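Local coordinates for putative lipoprotein (Bacteroides fragilis, PDB 3QNK) that is of unknown function but, as a SusD-family outer-membrane lipoprotein, probably binds glycans at the cell surface for uptake, at residues R225-T230 with N385-R390; L211-V216 with E237-V242; N252-N257 with K363-D368. All coordinates share one frame; numbering follows the deposited sequence.

Contact 1 of 3, residues R225-T230 with N385-R390; sequences RSIWWT and NWIILR
Trp228, Asn385 and Arg390 carry most of this buried contact, with Ile387 against the Trp228 ring and Ile227. The Trp228 indole meets Asn385, Ile387 and Arg390, its side chain nearly perpendicular to those of Ile387 and Arg390. The tip of Ile387 bears on the pyrrole part of the ring: Ile387 CD1 lies 3.4 Å from Trp228 CD1 and approaches obliquely. The same methyl touches Ile227, whose CG2 sits 3.8 Å from Ile387 CD1 and also rests over the centre of one face of the neighbouring Trp228 ring. At the benzo end Arg390 presents the face of its guanidinium to the rim of the indole, with Trp228 CH2 above the centre of that group and the two planes 73° apart. Arg390 NH1 comes within 3.7 Å of Trp228 CZ2 and lies at the ring edge, in its plane, so this is no face-on cation-pi stack. A bend at chi3 (69°) sets NE of Arg390 off the line of the preceding chain. Asn385 works at the other end, where its CB packs 3.6 Å from Trp228 O. The amide oxygen OD1 of Asn385 bonds to Gln243 NE2. The Arg390 charge is likewise met outside, by salt bridges to Glu446 and Glu450. No polar bond joins the two segments: they meet by van der Waals contact, while the buried cation is balanced by acids from another part of the chain, which probably fix the guanidinium against the indole rim.

Contact 2 of 3, residues L211-V216 with E237-V242; sequences LGYELV and EIIFDV
Val216 donates its backbone N-H to the carboxylate of Glu237, the one hydrogen bond between the two segments. Glu237 CB lies 3.6 Å from Glu214 O and also packs on Val216 CG2. CG is anti to the backbone N (chi1 177°), and the chain bends at chi2 before the carboxylate. Glu237 CD then comes 3.7 Å from Leu215 CD2. At the tip the oxygens differ: Glu237 OE1 takes Val216 N at 2.9 Å, the donor almost in line with the CD-OE1 bond and the N-H...O angle 155°, and also forms a salt bridge with Arg421. Glu237 OE2 lies 3.5 Å from the methyl Leu215 CD2 and makes a long, weak ion pair with Arg390 NE. A second, apolar meeting lies further along. Ile239 CG1 sits over the centre of the Tyr213 ring, 3.7 Å from its centroid, a CH-pi contact, and the phenol OH bonds with Thr180. The loop after helix 198-209 is thus held against the start of strand 238-244. Leu215 continues onto Tyr391 and Tyr395 of helix 391-405, while Ile239 packs on both that helix, at Ile394, and helix 181-194, at Ala183 and Ala186.

Contact 3 of 3, residues N252-N257 with K363-D368; sequences NMMVCN and KWIDYD
A Met-aromatic contact joins the short, weakly bonded helix 253-257, capped at its N-terminus by Asn252, to the loop that follows strand 360-361 in the SusD-family part of the chain. Met253, a selenomethionine, runs extended beyond CG and crosses Trp364 at about a right angle. Its SE lies 4.6 Å from the centroid of the six-membered ring of Trp364, over the face, and its CE methyl stands closer, 3.9 Å from that centroid and 16° off the ring normal. CG of Met253 touches the rim at CZ3 of Trp364. Asn257 arrives at the ring from its edge, ND2 lying 3.7 Å from Trp364 CH2 and the amide standing almost perpendicular to the indole (89°). That amide is not loose: Asn257 ND2 donates to Met253 O at 2.8 Å, on a lone pair in the carbonyl plane, and also to Gly35, while OD1 accepts from Leu274 N. The indole is tied down too, its NE1 donating to Phe449 O. Ile365 packs beside Met254 and Asn257. Its CG2 rests on CG and CE of Met254, another selenomethionine, and also sits over the centre of the Tyr367 ring; its CD1 reaches Asn257 near the backbone carbonyl. The cap itself is a bond from Val255 N to Asn252 OD1, with a weaker one from Met254 N. Asn252 also packs on Met138 of the second subunit. At the other end a water joins the segments, donating to Asn257 O at 2.8 Å and accepting from Tyr367 OH at 2.6 Å.

Contacts 1 and 2 meet in the same small antiparallel sheet, where 238-244 is the central strand and 384-387 and 389-390 flank it; Leu389 O and Ile239 N, 2.8 Å apart, probably bond between them. Contact 3 lies off the sheet but touches contact 1 through the salt bridge of Arg225 with Asp368 and through Met253 against Trp386; it stays clear of contact 2, about 8 Å away at nearest atoms. Contacts 1 and 3 are buried and rely on tryptophans, one met at its rim by a guanidinium, the other by selenium and methyl over its face. Contact 2, partly buried, adds a carboxylate-to-backbone bond to its one CH-pi contact.

Contact 1 of 3, residues R225-T230 with N385-R390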
loop_
_atom_site.group_PDB
_atom_site.type_symbol
_atom_site.label_atom_id
_atom_site.label_comp_id
_atom_site.label_asym_id
_atom_site.label_seq_id
_atom_site.Cartn_x
_atom_site.Cartn_y
_atom_site.Cartn_z
ATOM N N ARG B 225 -29.750 18.572 -3.998
ATOM C CA ARG B 225 -29.119 17.257 -4.244
ATOM C C ARG B 225 -28.637 17.084 -5.671
ATOM O O ARG B 225 -27.722 16.300 -5.910
ATOM C CB ARG B 225 -30.078 16.117 -3.938
ATOM C CG ARG B 225 -30.287 15.891 -2.473
ATOM C CD ARG B 225 -30.988 14.605 -2.225
ATOM N NE ARG B 225 -32.263 14.491 -2.948
ATOM C CZ ARG B 225 -33.473 14.588 -2.397
ATOM N NH1 ARG B 225 -33.606 14.794 -1.087
ATOM N NH2 ARG B 225 -34.554 14.446 -3.143
ATOM N N SER B 226 -29.232 17.813 -6.610
ATOM C CA SER B 226 -28.871 17.723 -8.023
ATOM C C SER B 226 -27.436 18.209 -8.323
ATOM O O SER B 226 -26.981 18.020 -9.442
ATOM C CB SER B 226 -29.877 18.478 -8.882
ATOM O OG SER B 226 -29.576 19.860 -8.853
ATOM N N ILE B 227 -26.726 18.815 -7.347
ATOM C CA ILE B 227 -25.339 19.274 -7.522
ATOM C C ILE B 227 -24.490 18.033 -7.786
ATOM O O ILE B 227 -23.637 18.023 -8.680
ATOM C CB ILE B 227 -24.878 20.074 -6.268
ATOM C CG1 ILE B 227 -25.617 21.426 -6.157
ATOM C CG2 ILE B 227 -23.347 20.277 -6.220
ATOM C CD1 ILE B 227 -25.537 22.092 -4.786
ATOM N N TRP B 228 -24.817 16.953 -7.072
ATOM C CA TRP B 228 -24.090 15.694 -7.098
ATOM C C TRP B 228 -24.562 14.709 -8.154
ATOM O O TRP B 228 -23.917 13.657 -8.301
ATOM C CB TRP B 228 -24.169 15.055 -5.721
ATOM C CG TRP B 228 -23.359 15.859 -4.762
ATOM C CD1 TRP B 228 -22.004 15.835 -4.628
ATOM C CD2 TRP B 228 -23.822 16.968 -3.980
ATOM N NE1 TRP B 228 -21.594 16.842 -3.794
ATOM C CE2 TRP B 228 -22.695 17.525 -3.340
ATOM C CE3 TRP B 228 -25.092 17.509 -3.708
ATOM C CZ2 TRP B 228 -22.796 18.600 -2.432
ATOM C CZ3 TRP B 228 -25.189 18.597 -2.843
ATOM C CH2 TRP B 228 -24.049 19.136 -2.220
ATOM N N TRP B 229 -25.644 15.042 -8.910
ATOM C CA TRP B 229 -26.152 14.122 -9.928
ATOM C C TRP B 229 -25.185 13.975 -11.049
ATOM O O TRP B 229 -24.620 14.967 -11.525
ATOM C CB TRP B 229 -27.499 14.554 -10.521
ATOM C CG TRP B 229 -28.661 14.525 -9.587
ATOM C CD1 TRP B 229 -28.682 14.077 -8.298
ATOM C CD2 TRP B 229 -29.973 14.997 -9.872
ATOM N NE1 TRP B 229 -29.925 14.255 -7.758
ATOM C CE2 TRP B 229 -30.747 14.810 -8.704
ATOM C CE3 TRP B 229 -30.578 15.566 -11.004
ATOM C CZ2 TRP B 229 -32.091 15.187 -8.629
ATOM C CZ3 TRP B 229 -31.916 15.927 -10.933
ATOM C CH2 TRP B 229 -32.660 15.728 -9.758
ATOM N N THR B 230 -25.011 12.721 -11.488
ATOM C CA THR B 230 -24.152 12.357 -12.611
ATOM C C THR B 230 -24.791 12.918 -13.891
ATOM O O THR B 230 -24.060 13.331 -14.797
ATOM C CB THR B 230 -23.899 10.859 -12.620
ATOM O OG1 THR B 230 -25.130 10.195 -12.366
ATOM C CG2 THR B 230 -22.889 10.437 -11.536
ATOM N N ASN B 385 -19.908 11.119 -7.933
ATOM C CA ASN B 385 -19.361 12.367 -8.423
ATOM C C ASN B 385 -18.834 13.087 -7.183
ATOM O O ASN B 385 -19.570 13.818 -6.487
ATOM C CB ASN B 385 -20.423 13.171 -9.225
ATOM C CG ASN B 385 -19.888 14.367 -10.000
ATOM O OD1 ASN B 385 -18.677 14.500 -10.261
ATOM N ND2 ASN B 385 -20.801 15.256 -10.423
ATOM N N TRP B 386 -17.571 12.778 -6.849
ATOM C CA TRP B 386 -16.903 13.359 -5.685
ATOM C C TRP B 386 -16.437 14.768 -6.017
ATOM O O TRP B 386 -15.501 14.935 -6.797
ATOM C CB TRP B 386 -15.732 12.468 -5.219
ATOM C CG TRP B 386 -15.184 12.875 -3.887
ATOM C CD1 TRP B 386 -13.921 13.320 -3.619
ATOM C CD2 TRP B 386 -15.904 12.920 -2.640
ATOM N NE1 TRP B 386 -13.802 13.632 -2.276
ATOM C CE2 TRP B 386 -15.010 13.408 -1.658
ATOM C CE3 TRP B 386 -17.238 12.658 -2.273
ATOM C CZ2 TRP B 386 -15.397 13.595 -0.326
ATOM C CZ3 TRP B 386 -17.624 12.867 -0.957
ATOM C CH2 TRP B 386 -16.703 13.298 0.007
ATOM N N ILE B 387 -17.123 15.773 -5.465
ATOM C CA ILE B 387 -16.811 17.176 -5.736
ATOM C C ILE B 387 -15.851 17.697 -4.671
ATOM O O ILE B 387 -16.253 18.032 -3.541
ATOM C CB ILE B 387 -18.075 18.042 -5.868
ATOM C CG1 ILE B 387 -19.035 17.398 -6.894
ATOM C CG2 ILE B 387 -17.681 19.460 -6.255
ATOM C CD1 ILE B 387 -20.469 17.906 -6.864
ATOM N N ILE B 388 -14.577 17.762 -5.050
ATOM C CA ILE B 388 -13.499 18.215 -4.174
ATOM C C ILE B 388 -13.646 19.733 -3.972
ATOM O O ILE B 388 -13.534 20.195 -2.855
ATOM C CB ILE B 388 -12.098 17.765 -4.727
ATOM C CG1 ILE B 388 -12.016 16.208 -4.785
ATOM C CG2 ILE B 388 -10.967 18.307 -3.862
ATOM C CD1 ILE B 388 -10.986 15.604 -5.727
ATOM N N LEU B 389 -13.968 20.488 -5.014
ATOM C CA LEU B 389 -14.141 21.928 -4.885
ATOM C C LEU B 389 -15.453 22.399 -5.560
ATOM O O LEU B 389 -15.657 22.178 -6.761
ATOM C CB LEU B 389 -12.927 22.688 -5.465
ATOM C CG LEU B 389 -11.524 22.411 -4.887
ATOM C CD1 LEU B 389 -10.441 22.957 -5.847
ATOM C CD2 LEU B 389 -11.359 23.051 -3.528
ATOM N N ARG B 390 -16.340 23.023 -4.746
ATOM C CA ARG B 390 -17.633 23.625 -5.106
ATOM C C ARG B 390 -17.590 25.146 -4.957
ATOM O O ARG B 390 -16.937 25.647 -4.033
ATOM C CB ARG B 390 -18.717 23.118 -4.160
ATOM C CG ARG B 390 -19.430 21.831 -4.496
ATOM C CD ARG B 390 -20.135 21.354 -3.217
ATOM N NE ARG B 390 -21.230 22.254 -2.895
ATOM C CZ ARG B 390 -21.836 22.357 -1.727
ATOM N NH1 ARG B 390 -21.476 21.586 -0.714
ATOM N NH2 ARG B 390 -22.829 23.209 -1.568
#

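Contact 2 of 3, residues L211-V216 with E237-V242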
loop_
_atom_site.group_PDB
_atom_site.type_symbol
_atom_site.label_atom_id
_atom_site.label_comp_id
_atom_site.label_asym_id
_atom_site.label_seq_id
_atom_site.Cartn_x
_atom_site.Cartn_y
_atom_site.Cartn_z
ATOM N N LEU B 211 -14.622 34.238 -12.557
ATOM C CA LEU B 211 -14.464 33.126 -13.494
ATOM C C LEU B 211 -15.769 32.454 -13.977
ATOM O O LEU B 211 -15.711 31.368 -14.584
ATOM C CB LEU B 211 -13.516 32.083 -12.879
ATOM C CG LEU B 211 -12.082 32.578 -12.768
ATOM C CD1 LEU B 211 -11.250 31.669 -11.922
ATOM C CD2 LEU B 211 -11.465 32.832 -14.140
ATOM N N GLY B 212 -16.901 33.136 -13.791
ATOM C CA GLY B 212 -18.191 32.638 -14.248
ATOM C C GLY B 212 -18.748 31.392 -13.577
ATOM O O GLY B 212 -19.472 30.620 -14.209
ATOM N N TYR B 213 -18.444 31.167 -12.293
ATOM C CA TYR B 213 -19.097 30.045 -11.617
ATOM C C TYR B 213 -20.476 30.542 -11.111
ATOM O O TYR B 213 -20.715 31.746 -11.068
ATOM C CB TYR B 213 -18.215 29.474 -10.489
ATOM C CG TYR B 213 -16.977 28.764 -10.989
ATOM C CD1 TYR B 213 -17.055 27.484 -11.534
ATOM C CD2 TYR B 213 -15.730 29.369 -10.921
ATOM C CE1 TYR B 213 -15.931 26.837 -12.029
ATOM C CE2 TYR B 213 -14.590 28.724 -11.398
ATOM C CZ TYR B 213 -14.694 27.455 -11.952
ATOM O OH TYR B 213 -13.575 26.779 -12.392
ATOM N N GLU B 214 -21.391 29.647 -10.799
ATOM C CA GLU B 214 -22.718 30.049 -10.335
ATOM C C GLU B 214 -23.271 28.991 -9.386
ATOM O O GLU B 214 -23.100 27.797 -9.646
ATOM C CB GLU B 214 -23.646 30.249 -11.550
ATOM C CG GLU B 214 -24.879 31.105 -11.315
ATOM C CD GLU B 214 -25.888 31.005 -12.444
ATOM O OE1 GLU B 214 -25.517 31.302 -13.609
ATOM O OE2 GLU B 214 -27.035 30.575 -12.170
ATOM N N LEU B 215 -23.896 29.411 -8.267
ATOM C CA LEU B 215 -24.490 28.473 -7.301
ATOM C C LEU B 215 -25.768 27.878 -7.870
ATOM O O LEU B 215 -26.606 28.619 -8.393
ATOM C CB LEU B 215 -24.802 29.131 -5.948
ATOM C CG LEU B 215 -23.634 29.588 -5.081
ATOM C CD1 LEU B 215 -24.125 30.349 -3.880
ATOM C CD2 LEU B 215 -22.798 28.427 -4.601
ATOM N N VAL B 216 -25.897 26.536 -7.827
ATOM C CA VAL B 216 -27.099 25.822 -8.297
ATOM C C VAL B 216 -28.244 26.228 -7.358
ATOM O O VAL B 216 -28.025 26.360 -6.145
ATOM C CB VAL B 216 -26.840 24.284 -8.278
ATOM C CG1 VAL B 216 -28.121 23.450 -8.300
ATOM C CG2 VAL B 216 -25.878 23.850 -9.365
ATOM N N GLU B 237 -21.649 25.100 -10.519
ATOM C CA GLU B 237 -21.178 25.136 -9.134
ATOM C C GLU B 237 -19.889 24.304 -8.954
ATOM O O GLU B 237 -19.065 24.625 -8.096
ATOM C CB GLU B 237 -22.268 24.635 -8.186
ATOM C CG GLU B 237 -21.834 24.559 -6.722
ATOM C CD GLU B 237 -22.871 24.942 -5.697
ATOM O OE1 GLU B 237 -24.009 25.300 -6.083
ATOM O OE2 GLU B 237 -22.534 24.894 -4.496
ATOM N N ILE B 238 -19.731 23.233 -9.739
ATOM C CA ILE B 238 -18.565 22.363 -9.672
ATOM C C ILE B 238 -17.313 23.133 -10.120
ATOM O O ILE B 238 -17.308 23.711 -11.195
ATOM C CB ILE B 238 -18.784 21.066 -10.503
ATOM C CG1 ILE B 238 -19.955 20.225 -9.944
ATOM C CG2 ILE B 238 -17.507 20.237 -10.535
ATOM C CD1 ILE B 238 -20.512 19.179 -10.898
ATOM N N ILE B 239 -16.273 23.159 -9.280
ATOM C CA ILE B 239 -14.995 23.796 -9.616
ATOM C C ILE B 239 -14.001 22.671 -9.959
ATOM O O ILE B 239 -13.338 22.752 -10.979
ATOM C CB ILE B 239 -14.489 24.760 -8.516
ATOM C CG1 ILE B 239 -15.401 25.999 -8.425
ATOM C CG2 ILE B 239 -13.061 25.181 -8.782
ATOM C CD1 ILE B 239 -15.128 26.975 -7.246
ATOM N N PHE B 240 -13.932 21.615 -9.133
ATOM C CA PHE B 240 -13.080 20.445 -9.344
ATOM C C PHE B 240 -13.736 19.209 -8.761
ATOM O O PHE B 240 -14.158 19.218 -7.604
ATOM C CB PHE B 240 -11.649 20.629 -8.757
ATOM C CG PHE B 240 -10.680 19.555 -9.216
ATOM C CD1 PHE B 240 -10.141 19.578 -10.503
ATOM C CD2 PHE B 240 -10.340 18.506 -8.383
ATOM C CE1 PHE B 240 -9.286 18.563 -10.939
ATOM C CE2 PHE B 240 -9.467 17.500 -8.815
ATOM C CZ PHE B 240 -8.941 17.540 -10.086
ATOM N N ASP B 241 -13.815 18.143 -9.567
ATOM C CA ASP B 241 -14.393 16.867 -9.141
ATOM C C ASP B 241 -13.674 15.659 -9.758
ATOM O O ASP B 241 -12.826 15.806 -10.644
ATOM C CB ASP B 241 -15.902 16.797 -9.464
ATOM C CG ASP B 241 -16.304 16.844 -10.943
ATOM O OD1 ASP B 241 -15.394 16.910 -11.821
ATOM O OD2 ASP B 241 -17.522 16.829 -11.223
ATOM N N VAL B 242 -14.030 14.470 -9.260
ATOM C CA VAL B 242 -13.586 13.160 -9.714
ATOM C C VAL B 242 -14.807 12.237 -9.714
ATOM O O VAL B 242 -15.603 12.270 -8.773
ATOM C CB VAL B 242 -12.381 12.549 -8.933
ATOM C CG1 VAL B 242 -11.079 13.235 -9.299
ATOM C CG2 VAL B 242 -12.589 12.582 -7.444
#

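Contact 3 of 3, residues N252-N257 with K363-D368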
loop_
_atom_site.group_PDB
_atom_site.type_symbol
_atom_site.label_atom_id
_atom_site.label_comp_id
_atom_site.label_asym_id
_atom_site.label_seq_id
_atom_site.Cartn_x
_atom_site.Cartn_y
_atom_site.Cartn_z
ATOM N N ASN B 252 -16.489 0.580 -2.667
ATOM C CA ASN B 252 -17.378 1.430 -3.443
ATOM C C ASN B 252 -18.101 2.398 -2.514
ATOM O O ASN B 252 -18.926 1.975 -1.706
ATOM C CB ASN B 252 -18.365 0.590 -4.255
ATOM C CG ASN B 252 -19.287 1.426 -5.090
ATOM O OD1 ASN B 252 -20.306 1.941 -4.613
ATOM N ND2 ASN B 252 -18.915 1.624 -6.336
HETATM N N MSE B 253 -17.794 3.696 -2.658
HETATM C CA MSE B 253 -18.308 4.812 -1.872
HETATM C C MSE B 253 -19.842 4.791 -1.698
HETATM O O MSE B 253 -20.325 5.076 -0.597
HETATM C CB MSE B 253 -17.866 6.126 -2.495
HETATM C CG MSE B 253 -18.161 7.300 -1.621
HETATM SE SE MSE B 253 -17.238 8.874 -2.126
HETATM C CE MSE B 253 -17.263 9.604 -0.413
HETATM N N MSE B 254 -20.596 4.449 -2.765
HETATM C CA MSE B 254 -22.056 4.398 -2.719
HETATM C C MSE B 254 -22.561 3.206 -1.906
HETATM O O MSE B 254 -23.389 3.401 -1.021
HETATM C CB MSE B 254 -22.627 4.347 -4.133
HETATM C CG MSE B 254 -24.136 4.493 -4.162
HETATM SE SE MSE B 254 -24.942 3.829 -5.792
HETATM C CE MSE B 254 -26.873 4.211 -5.338
ATOM N N VAL B 255 -22.094 1.972 -2.218
ATOM C CA VAL B 255 -22.534 0.744 -1.550
ATOM C C VAL B 255 -22.146 0.801 -0.065
ATOM O O VAL B 255 -22.969 0.477 0.783
ATOM C CB VAL B 255 -21.983 -0.507 -2.271
ATOM C CG1 VAL B 255 -22.319 -1.795 -1.523
ATOM C CG2 VAL B 255 -22.509 -0.577 -3.696
ATOM N N CYS B 256 -20.947 1.299 0.244
ATOM C CA CYS B 256 -20.447 1.429 1.604
ATOM C C CYS B 256 -21.285 2.345 2.462
ATOM O O CYS B 256 -21.270 2.167 3.671
ATOM C CB CYS B 256 -19.006 1.912 1.590
ATOM S SG CYS B 256 -17.815 0.630 1.154
ATOM N N ASN B 257 -21.948 3.359 1.879
ATOM C CA ASN B 257 -22.694 4.327 2.667
ATOM C C ASN B 257 -24.196 4.275 2.392
ATOM O O ASN B 257 -24.955 5.104 2.918
ATOM C CB ASN B 257 -22.120 5.717 2.442
ATOM C CG ASN B 257 -20.690 5.806 2.946
ATOM O OD1 ASN B 257 -20.414 5.841 4.151
ATOM N ND2 ASN B 257 -19.743 5.737 2.037
ATOM N N LYS B 363 -27.000 13.252 0.118
ATOM C CA LYS B 363 -26.090 14.134 -0.606
ATOM C C LYS B 363 -25.582 13.536 -1.943
ATOM O O LYS B 363 -26.324 13.502 -2.920
ATOM C CB LYS B 363 -24.896 14.539 0.285
ATOM C CG LYS B 363 -24.708 16.047 0.344
ATOM C CD LYS B 363 -23.279 16.396 0.613
ATOM C CE LYS B 363 -23.082 17.866 0.897
ATOM N NZ LYS B 363 -23.892 18.434 2.001
ATOM N N TRP B 364 -24.337 13.034 -1.962
ATOM C CA TRP B 364 -23.695 12.481 -3.146
ATOM C C TRP B 364 -24.170 11.054 -3.479
ATOM O O TRP B 364 -23.684 10.507 -4.467
ATOM C CB TRP B 364 -22.160 12.573 -3.047
ATOM C CG TRP B 364 -21.621 12.363 -1.664
ATOM C CD1 TRP B 364 -21.297 13.324 -0.748
ATOM C CD2 TRP B 364 -21.460 11.103 -0.999
ATOM N NE1 TRP B 364 -20.899 12.733 0.439
ATOM C CE2 TRP B 364 -20.992 11.373 0.311
ATOM C CE3 TRP B 364 -21.641 9.764 -1.396
ATOM C CZ2 TRP B 364 -20.675 10.358 1.214
ATOM C CZ3 TRP B 364 -21.330 8.761 -0.498
ATOM C CH2 TRP B 364 -20.853 9.061 0.791
ATOM N N ILE B 365 -25.117 10.465 -2.715
ATOM C CA ILE B 365 -25.708 9.185 -3.113
ATOM C C ILE B 365 -26.946 9.553 -3.957
ATOM O O ILE B 365 -27.864 10.192 -3.440
ATOM C CB ILE B 365 -26.027 8.183 -1.976
ATOM C CG1 ILE B 365 -24.745 7.803 -1.217
ATOM C CG2 ILE B 365 -26.676 6.911 -2.575
ATOM C CD1 ILE B 365 -24.965 7.025 0.069
ATOM N N ASP B 366 -26.939 9.203 -5.268
ATOM C CA ASP B 366 -28.011 9.532 -6.206
ATOM C C ASP B 366 -29.222 8.591 -6.036
ATOM O O ASP B 366 -29.546 7.820 -6.939
ATOM C CB ASP B 366 -27.492 9.506 -7.654
ATOM C CG ASP B 366 -28.292 10.299 -8.686
ATOM O OD1 ASP B 366 -29.449 10.708 -8.369
ATOM O OD2 ASP B 366 -27.761 10.515 -9.812
ATOM N N TYR B 367 -29.918 8.701 -4.887
ATOM C CA TYR B 367 -31.150 7.985 -4.599
ATOM C C TYR B 367 -32.298 8.551 -5.463
ATOM O O TYR B 367 -33.345 7.919 -5.597
ATOM C CB TYR B 367 -31.509 8.110 -3.122
ATOM C CG TYR B 367 -30.655 7.332 -2.150
ATOM C CD1 TYR B 367 -30.504 5.950 -2.272
ATOM C CD2 TYR B 367 -30.125 7.945 -1.016
ATOM C CE1 TYR B 367 -29.777 5.213 -1.338
ATOM C CE2 TYR B 367 -29.396 7.216 -0.075
ATOM C CZ TYR B 367 -29.231 5.849 -0.239
ATOM O OH TYR B 367 -28.520 5.121 0.678
ATOM N N ASP B 368 -32.100 9.748 -6.049
ATOM C CA ASP B 368 -33.085 10.369 -6.927
ATOM C C ASP B 368 -33.171 9.632 -8.274
ATOM O O ASP B 368 -34.272 9.307 -8.728
ATOM C CB ASP B 368 -32.746 11.852 -7.180
ATOM C CG ASP B 368 -32.920 12.770 -5.987
ATOM O OD1 ASP B 368 -34.068 12.996 -5.583
ATOM O OD2 ASP B 368 -31.896 13.274 -5.469
HETATM O O HOH W 1 -27.543 6.198 2.791
#